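Local coordinates for hypothetical protein Atu0240 (Agrobacterium tumefaciens str. C58, PDB 2GAX) that is of unknown function but belongs to the DUF2000 family, whose fold is probably related to that of PTH2-type peptidyl-tRNA hydrolases, at residues P57-Q65 against I127-A135. Residues are numbered along the deposited sequence; the frame is centred on the assembly and turned at random.
Sequences PIVVMATDQ and ITKGAKLHA
Ala-62 and Lys-132 form an antiparallel hydrogen-bonded pair that fixes the register: Ala-62 N donates a hydrogen bond to Lys-132 O (2.8 Å), and Ala-62 O accepts one from Lys-132 N (3.0 Å). A third bond runs from His-134 N to Val-60 O (3.0 Å). Packing is tight on the side where selenomethionine Met-61 lies buried, its side chain also touching Ala-7 and Ile-9 of strand 4-11. Its CG stands anti to the carbonyl carbon (chi1 -59°), and a bend at chi3 brings CE to 3.7 Å from Thr-128 CG2, the two side chains crossing at roughly a right angle. Nearer the backbone, Met-61 CB lies 4.1 Å from Ala-131 CB, while Thr-128 OG1 is held by Val-124 O of helix 121-127. The pairing adds 132-133 as an edge strand to a mixed five-stranded sheet, beside 58-63, whose other neighbour is the parallel strand 4-11. A type II turn, Thr-128 to Ala-131, leads into this edge from helix 121-127. The outer side is looser. Leu-133 is exposed, its CD1 resting 3.9 Å from Val-59 CG1, and the Lys-132 chain, bent at chi2 and chi4, turns back so that its NZ bonds Leu-133 O at 3.0 Å. On the face carrying Ala-62, the His-134 ring approaches obliquely, CD2 3.8 Å from Ala-62 CB, while its NE2 bonds Lys-19 NZ.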
loop_
_atom_site.group_PDB
_atom_site.type_symbol
_atom_site.label_atom_id
_atom_site.label_comp_id
_atom_site.label_asym_id
_atom_site.label_seq_id
_atom_site.Cartn_x
_atom_site.Cartn_y
_atom_site.Cartn_z
ATOM N N PRO A 57 -7.151 -10.548 4.567
ATOM C CA PRO A 57 -7.290 -10.277 3.145
ATOM C C PRO A 57 -6.755 -8.900 2.756
ATOM O O PRO A 57 -6.704 -7.986 3.580
ATOM C CB PRO A 57 -8.818 -10.303 2.926
ATOM C CG PRO A 57 -9.335 -11.116 4.011
ATOM C CD PRO A 57 -8.466 -10.801 5.190
ATOM N N ILE A 58 -6.380 -8.774 1.494
ATOM C CA ILE A 58 -5.784 -7.563 0.960
ATOM C C ILE A 58 -6.514 -7.192 -0.333
ATOM O O ILE A 58 -6.477 -7.940 -1.320
ATOM C CB ILE A 58 -4.264 -7.780 0.706
ATOM C CG1 ILE A 58 -3.543 -8.095 2.022
ATOM C CG2 ILE A 58 -3.624 -6.579 -0.006
ATOM C CD1 ILE A 58 -2.285 -8.927 1.859
ATOM N N VAL A 59 -7.204 -6.056 -0.317
ATOM C CA VAL A 59 -7.924 -5.571 -1.499
ATOM C C VAL A 59 -7.041 -4.652 -2.347
ATOM O O VAL A 59 -6.487 -3.690 -1.835
ATOM C CB VAL A 59 -9.228 -4.829 -1.079
ATOM C CG1 VAL A 59 -9.875 -4.169 -2.258
ATOM C CG2 VAL A 59 -10.192 -5.793 -0.416
ATOM N N VAL A 60 -6.915 -4.936 -3.643
ATOM C CA VAL A 60 -6.101 -4.086 -4.531
ATOM C C VAL A 60 -6.991 -3.244 -5.447
ATOM O O VAL A 60 -7.918 -3.765 -6.068
ATOM C CB VAL A 60 -5.092 -4.916 -5.365
ATOM C CG1 VAL A 60 -4.204 -4.000 -6.229
ATOM C CG2 VAL A 60 -4.231 -5.768 -4.446
HETATM N N MSE A 61 -6.703 -1.945 -5.510
HETATM C CA MSE A 61 -7.493 -1.000 -6.298
HETATM C C MSE A 61 -6.602 -0.139 -7.187
HETATM O O MSE A 61 -5.385 -0.133 -7.034
HETATM C CB MSE A 61 -8.325 -0.107 -5.374
HETATM C CG MSE A 61 -9.286 -0.870 -4.480
HETATM SE SE MSE A 61 -9.893 0.257 -2.993
HETATM C CE MSE A 61 -8.304 0.296 -2.025
ATOM N N ALA A 62 -7.214 0.574 -8.131
ATOM C CA ALA A 62 -6.478 1.482 -9.004
ATOM C C ALA A 62 -7.313 2.722 -9.279
ATOM O O ALA A 62 -8.538 2.667 -9.247
ATOM C CB ALA A 62 -6.092 0.787 -10.308
ATOM N N THR A 63 -6.642 3.843 -9.510
ATOM C CA THR A 63 -7.324 5.080 -9.881
ATOM C C THR A 63 -6.352 6.051 -10.545
ATOM O O THR A 63 -5.170 5.744 -10.696
ATOM C CB THR A 63 -8.053 5.730 -8.673
ATOM O OG1 THR A 63 -8.820 6.856 -9.116
ATOM C CG2 THR A 63 -7.062 6.178 -7.595
ATOM N N ASP A 64 -6.862 7.223 -10.925
ATOM C CA ASP A 64 -6.054 8.255 -11.569
ATOM C C ASP A 64 -5.248 9.111 -10.589
ATOM O O ASP A 64 -5.490 9.097 -9.380
ATOM C CB ASP A 64 -6.945 9.148 -12.439
ATOM C CG ASP A 64 -8.017 9.865 -11.629
ATOM O OD1 ASP A 64 -9.079 9.258 -11.376
ATOM O OD2 ASP A 64 -7.789 11.036 -11.238
ATOM N N GLN A 65 -4.299 9.870 -11.129
ATOM C CA GLN A 65 -3.402 10.698 -10.316
ATOM C C GLN A 65 -4.116 11.590 -9.300
ATOM O O GLN A 65 -3.819 11.538 -8.102
ATOM C CB GLN A 65 -2.489 11.541 -11.209
ATOM C CG GLN A 65 -1.403 12.289 -10.460
ATOM C CD GLN A 65 -0.486 11.369 -9.679
ATOM O OE1 GLN A 65 -0.844 10.870 -8.601
ATOM N NE2 GLN A 65 0.719 11.170 -10.191
ATOM N N ILE A 127 -11.903 6.585 3.002
ATOM C CA ILE A 127 -10.635 7.076 2.489
ATOM C C ILE A 127 -10.502 6.762 0.999
ATOM O O ILE A 127 -10.142 7.632 0.206
ATOM C CB ILE A 127 -9.451 6.506 3.308
ATOM C CG1 ILE A 127 -9.334 7.252 4.636
ATOM C CG2 ILE A 127 -8.142 6.586 2.524
ATOM C CD1 ILE A 127 -8.490 6.540 5.678
ATOM N N THR A 128 -10.849 5.529 0.629
ATOM C CA THR A 128 -10.619 5.007 -0.718
ATOM C C THR A 128 -11.743 5.335 -1.713
ATOM O O THR A 128 -11.709 4.878 -2.857
ATOM C CB THR A 128 -10.409 3.471 -0.697
ATOM O OG1 THR A 128 -11.632 2.828 -0.313
ATOM C CG2 THR A 128 -9.290 3.075 0.278
ATOM N N LYS A 129 -12.731 6.124 -1.287
ATOM C CA LYS A 129 -13.846 6.516 -2.167
ATOM C C LYS A 129 -13.359 7.042 -3.515
ATOM O O LYS A 129 -12.476 7.903 -3.583
ATOM C CB LYS A 129 -14.729 7.565 -1.486
ATOM C CG LYS A 129 -16.061 7.835 -2.180
ATOM C CD LYS A 129 -16.778 8.991 -1.489
ATOM C CE LYS A 129 -18.003 9.450 -2.255
ATOM N NZ LYS A 129 -18.590 10.654 -1.607
ATOM N N GLY A 130 -13.939 6.514 -4.584
ATOM C CA GLY A 130 -13.568 6.924 -5.929
ATOM C C GLY A 130 -12.822 5.829 -6.670
ATOM O O GLY A 130 -13.087 5.586 -7.859
ATOM N N ALA A 131 -11.906 5.166 -5.961
ATOM C CA ALA A 131 -11.057 4.117 -6.531
ATOM C C ALA A 131 -11.847 2.908 -7.037
ATOM O O ALA A 131 -12.907 2.581 -6.517
ATOM C CB ALA A 131 -10.003 3.672 -5.507
ATOM N N LYS A 132 -11.313 2.254 -8.063
ATOM C CA LYS A 132 -11.912 1.053 -8.638
ATOM C C LYS A 132 -11.106 -0.177 -8.210
ATOM O O LYS A 132 -9.876 -0.142 -8.233
ATOM C CB LYS A 132 -11.898 1.185 -10.168
ATOM C CG LYS A 132 -12.390 -0.021 -10.953
ATOM C CD LYS A 132 -13.916 -0.219 -10.896
ATOM C CE LYS A 132 -14.337 -1.516 -11.610
ATOM N NZ LYS A 132 -13.533 -2.716 -11.181
ATOM N N LEU A 133 -11.787 -1.255 -7.817
ATOM C CA LEU A 133 -11.110 -2.541 -7.642
ATOM C C LEU A 133 -10.343 -2.931 -8.907
ATOM O O LEU A 133 -10.806 -2.686 -10.015
ATOM C CB LEU A 133 -12.105 -3.641 -7.303
ATOM C CG LEU A 133 -11.935 -4.210 -5.903
ATOM C CD1 LEU A 133 -12.581 -3.294 -4.883
ATOM C CD2 LEU A 133 -12.535 -5.602 -5.863
ATOM N N HIS A 134 -9.170 -3.531 -8.734
ATOM C CA HIS A 134 -8.317 -3.809 -9.869
ATOM C C HIS A 134 -8.803 -5.025 -10.638
ATOM O O HIS A 134 -9.264 -6.011 -10.052
ATOM C CB HIS A 134 -6.856 -4.002 -9.446
ATOM C CG HIS A 134 -5.875 -3.736 -10.545
ATOM N ND1 HIS A 134 -5.803 -4.511 -11.683
ATOM C CD2 HIS A 134 -4.924 -2.781 -10.679
ATOM C CE1 HIS A 134 -4.861 -4.037 -12.477
ATOM N NE2 HIS A 134 -4.308 -2.992 -11.888
ATOM N N ALA A 135 -8.709 -4.913 -11.960
ATOM C CA ALA A 135 -8.805 -6.038 -12.875
ATOM C C ALA A 135 -7.470 -6.793 -12.868
ATOM O O ALA A 135 -7.375 -7.917 -13.355
ATOM C CB ALA A 135 -9.114 -5.530 -14.275
#